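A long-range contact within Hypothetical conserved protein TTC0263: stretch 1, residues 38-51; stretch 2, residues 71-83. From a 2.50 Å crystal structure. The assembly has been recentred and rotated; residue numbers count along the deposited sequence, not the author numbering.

Stretch 1 (38-51) DPEALYWLARTQLK
Stretch 2 (71-83) RYLGGYMVLSEAY

Two helices that run side by side in the same direction can be held together largely by side-chain packing, much of it apolar, and this pair from TTC0263 is a compact example. Asp-38 occupies the N-cap position, and residues 39-51 form a regular helix with phi/psi close to -63/-43. In the second stretch Arg-71 (-94/-11) and Tyr-72 (-89/124) lead into the second helix, which runs through Tyr-83 and continues later in the chain. The axes are nearly parallel, with a crossing angle of 16° and a closest approach of 9.5 Å. The register advances by about one helical turn per step: CA of Tyr-43 lies 5.8 Å from CA of Gly-74, CA of Arg-47 lies 6.2 Å from CA of Val-78, and CA of Leu-50 lies 6.9 Å from CA of Ala-82. The spacing thus widens toward the C-terminal ends. Backbone i to i+4 hydrogen bonds, such as Tyr-43 N to Pro-39 O (2.7 Å) and Val-78 N to Gly-74 O (2.8 Å), run along each helix; no hydrogen bond crosses between them.

Of the register pairs, the CA atoms lie closest where a side chain is absent, Tyr-43 to Gly-74. Tyr-43 (chi1 159°, t; chi2 73°) sets its CD1 3.5 Å from Gly-74 CA. A CB at Gly-74 would lie only 2.9 Å from Tyr-43 CD1 and 2.3 Å from Tyr-72 CE2, so glycine suits both rings. Tyr-72 (chi1 -175°, t; chi2 57°) directs its edge toward the face of Tyr-43 in an offset edge-to-face pair, with centroids 5.9 Å apart and planes at 83°. Its CE2 lies 3.7 Å from Tyr-43 CB, while its CD2 reaches Pro-39 CB at 4.3 Å.

Val-78 (chi1 168°, t) is the buried centre of the next turn. Its CG2 meets Tyr-43 CD1 at 3.4 Å, and its CG1 meets Ala-46 CB at 3.3 Å. The branched valine fills the space beside the small alanine without needing a long side chain. Arg-47 (m, t, p; chi4 -173°) contributes its aliphatic portion, with CG 4.3 Å from Val-78 CG2.

Leu-50 (chi1 -74°, m; chi2 160°, t) is long enough to span the wider CA spacing at the far end. Its CD2 is 3.6 Å from Ala-82 CA and 4.0 Å from Ala-82 CB, while its CD1 is 3.6 Å from Glu-81 OE1 and 3.8 Å from Glu-81 CB (Glu-81 chi1 -77°, m; chi2 140°; chi3 42°). In all, 464 Å² is buried, both sides summed, chiefly by side-chain packing.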

ATOM      1  N   ASP A  38      27.094  -1.306  -1.132  1.00 49.22           N
ATOM      2  CA  ASP A  38      26.422  -1.022  -2.393  1.00 47.75           C
ATOM      3  C   ASP A  38      25.149  -0.187  -2.248  1.00 45.70           C
ATOM      4  O   ASP A  38      24.119  -0.675  -1.791  1.00 45.75           O
ATOM      5  CB  ASP A  38      26.119  -2.333  -3.106  1.00 48.98           C
ATOM      6  CG  ASP A  38      25.973  -2.155  -4.594  1.00 50.64           C
ATOM      7  OD1 ASP A  38      26.875  -1.543  -5.209  1.00 50.72           O
ATOM      8  OD2 ASP A  38      24.960  -2.626  -5.150  1.00 52.78           O
ATOM      9  N   PRO A  39      25.212   1.095  -2.642  1.00 43.62           N
ATOM     10  CA  PRO A  39      24.064   2.002  -2.550  1.00 42.38           C
ATOM     11  C   PRO A  39      22.864   1.589  -3.412  1.00 40.37           C
ATOM     12  O   PRO A  39      21.714   1.809  -3.026  1.00 38.91           O
ATOM     13  CB  PRO A  39      24.662   3.348  -2.974  1.00 41.12           C
ATOM     14  CG  PRO A  39      25.683   2.951  -3.965  1.00 40.97           C
ATOM     15  CD  PRO A  39      26.345   1.759  -3.310  1.00 42.44           C
ATOM     16  N   GLU A  40      23.134   1.005  -4.579  1.00 38.69           N
ATOM     17  CA  GLU A  40      22.067   0.573  -5.468  1.00 37.92           C
ATOM     18  C   GLU A  40      21.175  -0.479  -4.805  1.00 35.22           C
ATOM     19  O   GLU A  40      19.952  -0.391  -4.897  1.00 34.90           O
ATOM     20  CB  GLU A  40      22.631   0.037  -6.780  1.00 40.06           C
ATOM     21  CG  GLU A  40      21.542  -0.468  -7.722  1.00 43.47           C
ATOM     22  CD  GLU A  40      22.031  -0.691  -9.144  1.00 44.73           C
ATOM     23  OE1 GLU A  40      23.134  -1.258  -9.333  1.00 43.51           O
ATOM     24  OE2 GLU A  40      21.290  -0.306 -10.080  1.00 48.73           O
ATOM     25  N   ALA A  41      21.769  -1.460  -4.130  1.00 33.64           N
ATOM     26  CA  ALA A  41      20.964  -2.470  -3.446  1.00 32.25           C
ATOM     27  C   ALA A  41      20.171  -1.811  -2.310  1.00 31.61           C
ATOM     28  O   ALA A  41      18.971  -2.077  -2.164  1.00 31.96           O
ATOM     29  CB  ALA A  41      21.853  -3.588  -2.904  1.00 31.03           C
ATOM     30  N   LEU A  42      20.836  -0.944  -1.535  1.00 30.18           N
ATOM     31  CA  LEU A  42      20.213  -0.226  -0.410  1.00 29.46           C
ATOM     32  C   LEU A  42      19.075   0.648  -0.897  1.00 28.92           C
ATOM     33  O   LEU A  42      18.071   0.842  -0.212  1.00 26.60           O
ATOM     34  CB  LEU A  42      21.226   0.685   0.295  1.00 30.30           C
ATOM     35  CG  LEU A  42      22.265   0.163   1.283  1.00 34.55           C
ATOM     36  CD1 LEU A  42      23.190   1.316   1.696  1.00 34.39           C
ATOM     37  CD2 LEU A  42      21.571  -0.418   2.507  1.00 34.18           C
ATOM     38  N   TYR A  43      19.275   1.223  -2.074  1.00 29.52           N
ATOM     39  CA  TYR A  43      18.267   2.076  -2.686  1.00 29.79           C
ATOM     40  C   TYR A  43      17.024   1.229  -2.973  1.00 27.47           C
ATOM     41  O   TYR A  43      15.923   1.562  -2.533  1.00 24.29           O
ATOM     42  CB  TYR A  43      18.792   2.673  -4.000  1.00 30.53           C
ATOM     43  CG  TYR A  43      17.689   3.138  -4.936  1.00 31.89           C
ATOM     44  CD1 TYR A  43      16.950   4.288  -4.665  1.00 32.49           C
ATOM     45  CD2 TYR A  43      17.386   2.416  -6.090  1.00 31.60           C
ATOM     46  CE1 TYR A  43      15.936   4.712  -5.526  1.00 34.16           C
ATOM     47  CE2 TYR A  43      16.376   2.821  -6.948  1.00 32.64           C
ATOM     48  CZ  TYR A  43      15.654   3.972  -6.667  1.00 33.52           C
ATOM     49  OH  TYR A  43      14.655   4.369  -7.533  1.00 32.15           O
ATOM     50  N   TRP A  44      17.214   0.137  -3.711  1.00 26.81           N
ATOM     51  CA  TRP A  44      16.102  -0.736  -4.060  1.00 28.88           C
ATOM     52  C   TRP A  44      15.474  -1.347  -2.818  1.00 30.79           C
ATOM     53  O   TRP A  44      14.249  -1.442  -2.720  1.00 31.35           O
ATOM     54  CB  TRP A  44      16.560  -1.826  -5.019  1.00 28.19           C
ATOM     55  CG  TRP A  44      16.669  -1.330  -6.417  1.00 31.46           C
ATOM     56  CD1 TRP A  44      17.810  -1.169  -7.150  1.00 31.41           C
ATOM     57  CD2 TRP A  44      15.590  -0.881  -7.250  1.00 31.49           C
ATOM     58  NE1 TRP A  44      17.508  -0.645  -8.389  1.00 31.49           N
ATOM     59  CE2 TRP A  44      16.157  -0.458  -8.472  1.00 31.74           C
ATOM     60  CE3 TRP A  44      14.208  -0.794  -7.076  1.00 30.46           C
ATOM     61  CZ2 TRP A  44      15.377   0.048  -9.517  1.00 31.73           C
ATOM     62  CZ3 TRP A  44      13.434  -0.287  -8.118  1.00 31.53           C
ATOM     63  CH2 TRP A  44      14.021   0.127  -9.320  1.00 30.86           C
ATOM     64  N   LEU A  45      16.317  -1.749  -1.872  1.00 30.87           N
ATOM     65  CA  LEU A  45      15.849  -2.316  -0.619  1.00 31.27           C
ATOM     66  C   LEU A  45      14.918  -1.315   0.046  1.00 31.22           C
ATOM     67  O   LEU A  45      13.805  -1.652   0.445  1.00 31.85           O
ATOM     68  CB  LEU A  45      17.027  -2.599   0.316  1.00 33.28           C
ATOM     69  CG  LEU A  45      16.621  -2.993   1.739  1.00 34.87           C
ATOM     70  CD1 LEU A  45      16.015  -4.384   1.733  1.00 34.29           C
ATOM     71  CD2 LEU A  45      17.835  -2.941   2.657  1.00 34.67           C
ATOM     72  N   ALA A  46      15.387  -0.080   0.171  1.00 30.97           N
ATOM     73  CA  ALA A  46      14.603   0.977   0.785  1.00 30.08           C
ATOM     74  C   ALA A  46      13.286   1.190   0.040  1.00 29.18           C
ATOM     75  O   ALA A  46      12.239   1.347   0.662  1.00 27.67           O
ATOM     76  CB  ALA A  46      15.408   2.276   0.811  1.00 29.18           C
ATOM     77  N   ARG A  47      13.345   1.213  -1.290  1.00 30.17           N
ATOM     78  CA  ARG A  47      12.147   1.413  -2.101  1.00 30.50           C
ATOM     79  C   ARG A  47      11.141   0.318  -1.798  1.00 29.52           C
ATOM     80  O   ARG A  47       9.948   0.579  -1.631  1.00 28.43           O
ATOM     81  CB  ARG A  47      12.482   1.404  -3.592  1.00 31.71           C
ATOM     82  CG  ARG A  47      12.979   2.730  -4.134  1.00 36.04           C
ATOM     83  CD  ARG A  47      12.993   2.719  -5.652  1.00 39.14           C
ATOM     84  NE  ARG A  47      11.677   2.970  -6.245  1.00 41.91           N
ATOM     85  CZ  ARG A  47      11.413   2.875  -7.546  1.00 42.20           C
ATOM     86  NH1 ARG A  47      12.375   2.531  -8.391  1.00 41.57           N
ATOM     87  NH2 ARG A  47      10.190   3.123  -8.006  1.00 41.74           N
ATOM     88  N   THR A  48      11.632  -0.909  -1.720  1.00 29.09           N
ATOM     89  CA  THR A  48      10.778  -2.045  -1.424  1.00 30.69           C
ATOM     90  C   THR A  48      10.199  -1.954  -0.002  1.00 33.20           C
ATOM     91  O   THR A  48       9.060  -2.359   0.232  1.00 35.51           O
ATOM     92  CB  THR A  48      11.555  -3.344  -1.583  1.00 29.21           C
ATOM     93  OG1 THR A  48      12.241  -3.330  -2.843  1.00 25.16           O
ATOM     94  CG2 THR A  48      10.605  -4.536  -1.536  1.00 30.23           C
ATOM     95  N   GLN A  49      10.975  -1.410   0.933  1.00 32.84           N
ATOM     96  CA  GLN A  49      10.523  -1.259   2.311  1.00 32.23           C
ATOM     97  C   GLN A  49       9.373  -0.261   2.409  1.00 34.72           C
ATOM     98  O   GLN A  49       8.440  -0.450   3.188  1.00 34.72           O
ATOM     99  CB  GLN A  49      11.686  -0.805   3.202  1.00 32.49           C
ATOM    100  CG  GLN A  49      12.825  -1.824   3.300  1.00 31.63           C
ATOM    101  CD  GLN A  49      13.965  -1.361   4.178  1.00 32.12           C
ATOM    102  OE1 GLN A  49      14.473  -0.253   4.011  1.00 33.28           O
ATOM    103  NE2 GLN A  49      14.386  -2.211   5.112  1.00 31.50           N
ATOM    104  N   LEU A  50       9.442   0.812   1.625  1.00 36.56           N
ATOM    105  CA  LEU A  50       8.382   1.818   1.634  1.00 36.94           C
ATOM    106  C   LEU A  50       7.086   1.149   1.168  1.00 38.16           C
ATOM    107  O   LEU A  50       6.027   1.358   1.752  1.00 37.99           O
ATOM    108  CB  LEU A  50       8.740   2.984   0.703  1.00 36.36           C
ATOM    109  CG  LEU A  50       9.818   3.992   1.130  1.00 36.31           C
ATOM    110  CD1 LEU A  50      10.346   4.728  -0.092  1.00 35.63           C
ATOM    111  CD2 LEU A  50       9.244   4.976   2.145  1.00 36.20           C
ATOM    112  N   LYS A  51       7.188   0.338   0.115  1.00 38.10           N
ATOM    113  CA  LYS A  51       6.041  -0.377  -0.437  1.00 36.95           C
ATOM    114  C   LYS A  51       5.468  -1.344   0.593  1.00 35.86           C
ATOM    115  O   LYS A  51       4.258  -1.491   0.706  1.00 36.16           O
ATOM    116  CB  LYS A  51       6.445  -1.148  -1.704  1.00 37.26           C
ATOM    117  CG  LYS A  51       6.679  -0.268  -2.915  1.00 35.94           C
ATOM    118  CD  LYS A  51       5.378   0.409  -3.359  1.00 34.31           C
ATOM    119  CE  LYS A  51       5.632   1.621  -4.261  1.00 37.39           C
ATOM    120  NZ  LYS A  51       6.437   1.310  -5.483  1.00 38.38           N
ATOM    121  N   ARG A  71      26.053  12.025  -4.085  1.00 34.14           N
ATOM    122  CA  ARG A  71      25.955  12.268  -5.518  1.00 36.40           C
ATOM    123  C   ARG A  71      24.930  11.360  -6.182  1.00 36.28           C
ATOM    124  O   ARG A  71      24.563  11.567  -7.344  1.00 35.77           O
ATOM    125  CB  ARG A  71      27.324  12.075  -6.178  1.00 38.90           C
ATOM    126  CG  ARG A  71      28.247  13.267  -5.999  1.00 43.71           C
ATOM    127  CD  ARG A  71      29.647  12.982  -6.511  1.00 48.87           C
ATOM    128  NE  ARG A  71      30.394  14.216  -6.723  1.00 52.90           N
ATOM    129  CZ  ARG A  71      30.206  15.021  -7.764  1.00 54.34           C
ATOM    130  NH1 ARG A  71      29.301  14.708  -8.686  1.00 54.38           N
ATOM    131  NH2 ARG A  71      30.906  16.144  -7.873  1.00 55.54           N
ATOM    132  N   TYR A  72      24.475  10.357  -5.434  1.00 35.11           N
ATOM    133  CA  TYR A  72      23.480   9.403  -5.915  1.00 34.05           C
ATOM    134  C   TYR A  72      22.077   9.935  -5.610  1.00 33.60           C
ATOM    135  O   TYR A  72      21.754  10.232  -4.453  1.00 34.10           O
ATOM    136  CB  TYR A  72      23.700   8.061  -5.227  1.00 33.69           C
ATOM    137  CG  TYR A  72      22.814   6.939  -5.712  1.00 33.51           C
ATOM    138  CD1 TYR A  72      22.792   6.577  -7.054  1.00 33.19           C
ATOM    139  CD2 TYR A  72      22.067   6.175  -4.808  1.00 32.12           C
ATOM    140  CE1 TYR A  72      22.057   5.469  -7.490  1.00 35.25           C
ATOM    141  CE2 TYR A  72      21.334   5.071  -5.227  1.00 32.84           C
ATOM    142  CZ  TYR A  72      21.339   4.723  -6.570  1.00 34.34           C
ATOM    143  OH  TYR A  72      20.660   3.609  -6.987  1.00 34.64           O
ATOM    144  N   LEU A  73      21.250  10.057  -6.648  1.00 32.69           N
ATOM    145  CA  LEU A  73      19.888  10.566  -6.498  1.00 31.74           C
ATOM    146  C   LEU A  73      19.013   9.652  -5.657  1.00 29.91           C
ATOM    147  O   LEU A  73      18.097  10.115  -4.987  1.00 29.53           O
ATOM    148  CB  LEU A  73      19.241  10.756  -7.870  1.00 34.53           C
ATOM    149  CG  LEU A  73      19.742  11.936  -8.696  1.00 35.83           C
ATOM    150  CD1 LEU A  73      19.027  11.944 -10.031  1.00 37.21           C
ATOM    151  CD2 LEU A  73      19.492  13.241  -7.935  1.00 36.62           C
ATOM    152  N   GLY A  74      19.290   8.353  -5.713  1.00 29.07           N
ATOM    153  CA  GLY A  74      18.521   7.382  -4.949  1.00 29.17           C
ATOM    154  C   GLY A  74      18.261   7.769  -3.510  1.00 28.97           C
ATOM    155  O   GLY A  74      17.121   7.730  -3.050  1.00 29.77           O
ATOM    156  N   GLY A  75      19.319   8.157  -2.803  1.00 30.24           N
ATOM    157  CA  GLY A  75      19.196   8.551  -1.410  1.00 29.16           C
ATOM    158  C   GLY A  75      18.139   9.606  -1.145  1.00 29.64           C
ATOM    159  O   GLY A  75      17.313   9.462  -0.234  1.00 30.16           O
ATOM    160  N   TYR A  76      18.166  10.674  -1.933  1.00 28.47           N
ATOM    161  CA  TYR A  76      17.204  11.752  -1.769  1.00 29.33           C
ATOM    162  C   TYR A  76      15.792  11.262  -2.112  1.00 30.96           C
ATOM    163  O   TYR A  76      14.837  11.577  -1.411  1.00 31.74           O
ATOM    164  CB  TYR A  76      17.578  12.930  -2.674  1.00 30.09           C
ATOM    165  CG  TYR A  76      19.013  13.408  -2.524  1.00 31.48           C
ATOM    166  CD1 TYR A  76      19.360  14.369  -1.575  1.00 30.06           C
ATOM    167  CD2 TYR A  76      20.023  12.876  -3.318  1.00 30.15           C
ATOM    168  CE1 TYR A  76      20.682  14.792  -1.432  1.00 29.81           C
ATOM    169  CE2 TYR A  76      21.339  13.285  -3.180  1.00 33.49           C
ATOM    170  CZ  TYR A  76      21.672  14.240  -2.232  1.00 33.00           C
ATOM    171  OH  TYR A  76      23.000  14.628  -2.101  1.00 32.22           O
ATOM    172  N   MET A  77      15.658  10.489  -3.187  1.00 31.40           N
ATOM    173  CA  MET A  77      14.339   9.987  -3.582  1.00 31.44           C
ATOM    174  C   MET A  77      13.776   9.113  -2.461  1.00 30.65           C
ATOM    175  O   MET A  77      12.674   9.354  -1.966  1.00 28.96           O
ATOM    176  CB  MET A  77      14.425   9.193  -4.893  1.00 29.36           C
ATOM    177  CG  MET A  77      14.722  10.037  -6.151  1.00 30.95           C
ATOM    178  SD  MET A  77      13.394  11.200  -6.661  1.00 32.11           S
ATOM    179  CE  MET A  77      12.094  10.018  -7.096  1.00 28.30           C
ATOM    180  N   VAL A  78      14.542   8.114  -2.046  1.00 30.45           N
ATOM    181  CA  VAL A  78      14.112   7.223  -0.974  1.00 32.29           C
ATOM    182  C   VAL A  78      13.736   8.050   0.252  1.00 33.29           C
ATOM    183  O   VAL A  78      12.610   7.996   0.735  1.00 34.54           O
ATOM    184  CB  VAL A  78      15.241   6.241  -0.610  1.00 32.69           C
ATOM    185  CG1 VAL A  78      14.915   5.516   0.675  1.00 34.13           C
ATOM    186  CG2 VAL A  78      15.438   5.249  -1.747  1.00 33.63           C
ATOM    187  N   LEU A  79      14.691   8.835   0.727  1.00 33.37           N
ATOM    188  CA  LEU A  79      14.513   9.705   1.881  1.00 33.27           C
ATOM    189  C   LEU A  79      13.297  10.616   1.705  1.00 32.17           C
ATOM    190  O   LEU A  79      12.538  10.846   2.638  1.00 32.20           O
ATOM    191  CB  LEU A  79      15.792  10.536   2.059  1.00 33.93           C
ATOM    192  CG  LEU A  79      16.040  11.413   3.284  1.00 33.09           C
ATOM    193  CD1 LEU A  79      15.893  10.598   4.552  1.00 33.42           C
ATOM    194  CD2 LEU A  79      17.446  11.987   3.184  1.00 31.80           C
ATOM    195  N   SER A  80      13.124  11.125   0.495  1.00 33.68           N
ATOM    196  CA  SER A  80      12.014  12.007   0.163  1.00 33.98           C
ATOM    197  C   SER A  80      10.645  11.350   0.339  1.00 35.36           C
ATOM    198  O   SER A  80       9.734  11.937   0.930  1.00 36.33           O
ATOM    199  CB  SER A  80      12.160  12.482  -1.278  1.00 32.83           C
ATOM    200  OG  SER A  80      10.980  13.124  -1.706  1.00 33.30           O
ATOM    201  N   GLU A  81      10.494  10.140  -0.192  1.00 35.63           N
ATOM    202  CA  GLU A  81       9.230   9.416  -0.091  1.00 36.67           C
ATOM    203  C   GLU A  81       8.969   8.975   1.346  1.00 38.01           C
ATOM    204  O   GLU A  81       7.825   8.918   1.794  1.00 39.30           O
ATOM    205  CB  GLU A  81       9.250   8.199  -1.017  1.00 37.34           C
ATOM    206  CG  GLU A  81       9.036   8.543  -2.478  1.00 38.19           C
ATOM    207  CD  GLU A  81       9.925   7.738  -3.401  1.00 40.40           C
ATOM    208  OE1 GLU A  81      10.073   6.520  -3.147  1.00 40.48           O
ATOM    209  OE2 GLU A  81      10.467   8.317  -4.382  1.00 40.12           O
ATOM    210  N   ALA A  82      10.041   8.669   2.067  1.00 36.95           N
ATOM    211  CA  ALA A  82       9.938   8.249   3.449  1.00 35.04           C
ATOM    212  C   ALA A  82       9.302   9.340   4.305  1.00 34.93           C
ATOM    213  O   ALA A  82       8.473   9.043   5.170  1.00 34.37           O
ATOM    214  CB  ALA A  82      11.313   7.886   3.981  1.00 35.10           C
ATOM    215  N   TYR A  83       9.669  10.597   4.062  1.00 35.35           N
ATOM    216  CA  TYR A  83       9.091  11.698   4.834  1.00 37.66           C
ATOM    217  C   TYR A  83       7.606  11.882   4.534  1.00 39.51           C
ATOM    218  O   TYR A  83       6.828  12.266   5.415  1.00 41.31           O
ATOM    219  CB  TYR A  83       9.829  13.016   4.570  1.00 37.33           C
ATOM    220  CG  TYR A  83      11.161  13.100   5.270  1.00 38.85           C
ATOM    221  CD1 TYR A  83      11.249  12.974   6.662  1.00 37.47           C
ATOM    222  CD2 TYR A  83      12.342  13.259   4.545  1.00 37.09           C
ATOM    223  CE1 TYR A  83      12.477  12.991   7.305  1.00 37.68           C
ATOM    224  CE2 TYR A  83      13.573  13.277   5.180  1.00 37.34           C
ATOM    225  CZ  TYR A  83      13.637  13.145   6.558  1.00 37.76           C
ATOM    226  OH  TYR A  83      14.860  13.144   7.186  1.00 37.82           O
TER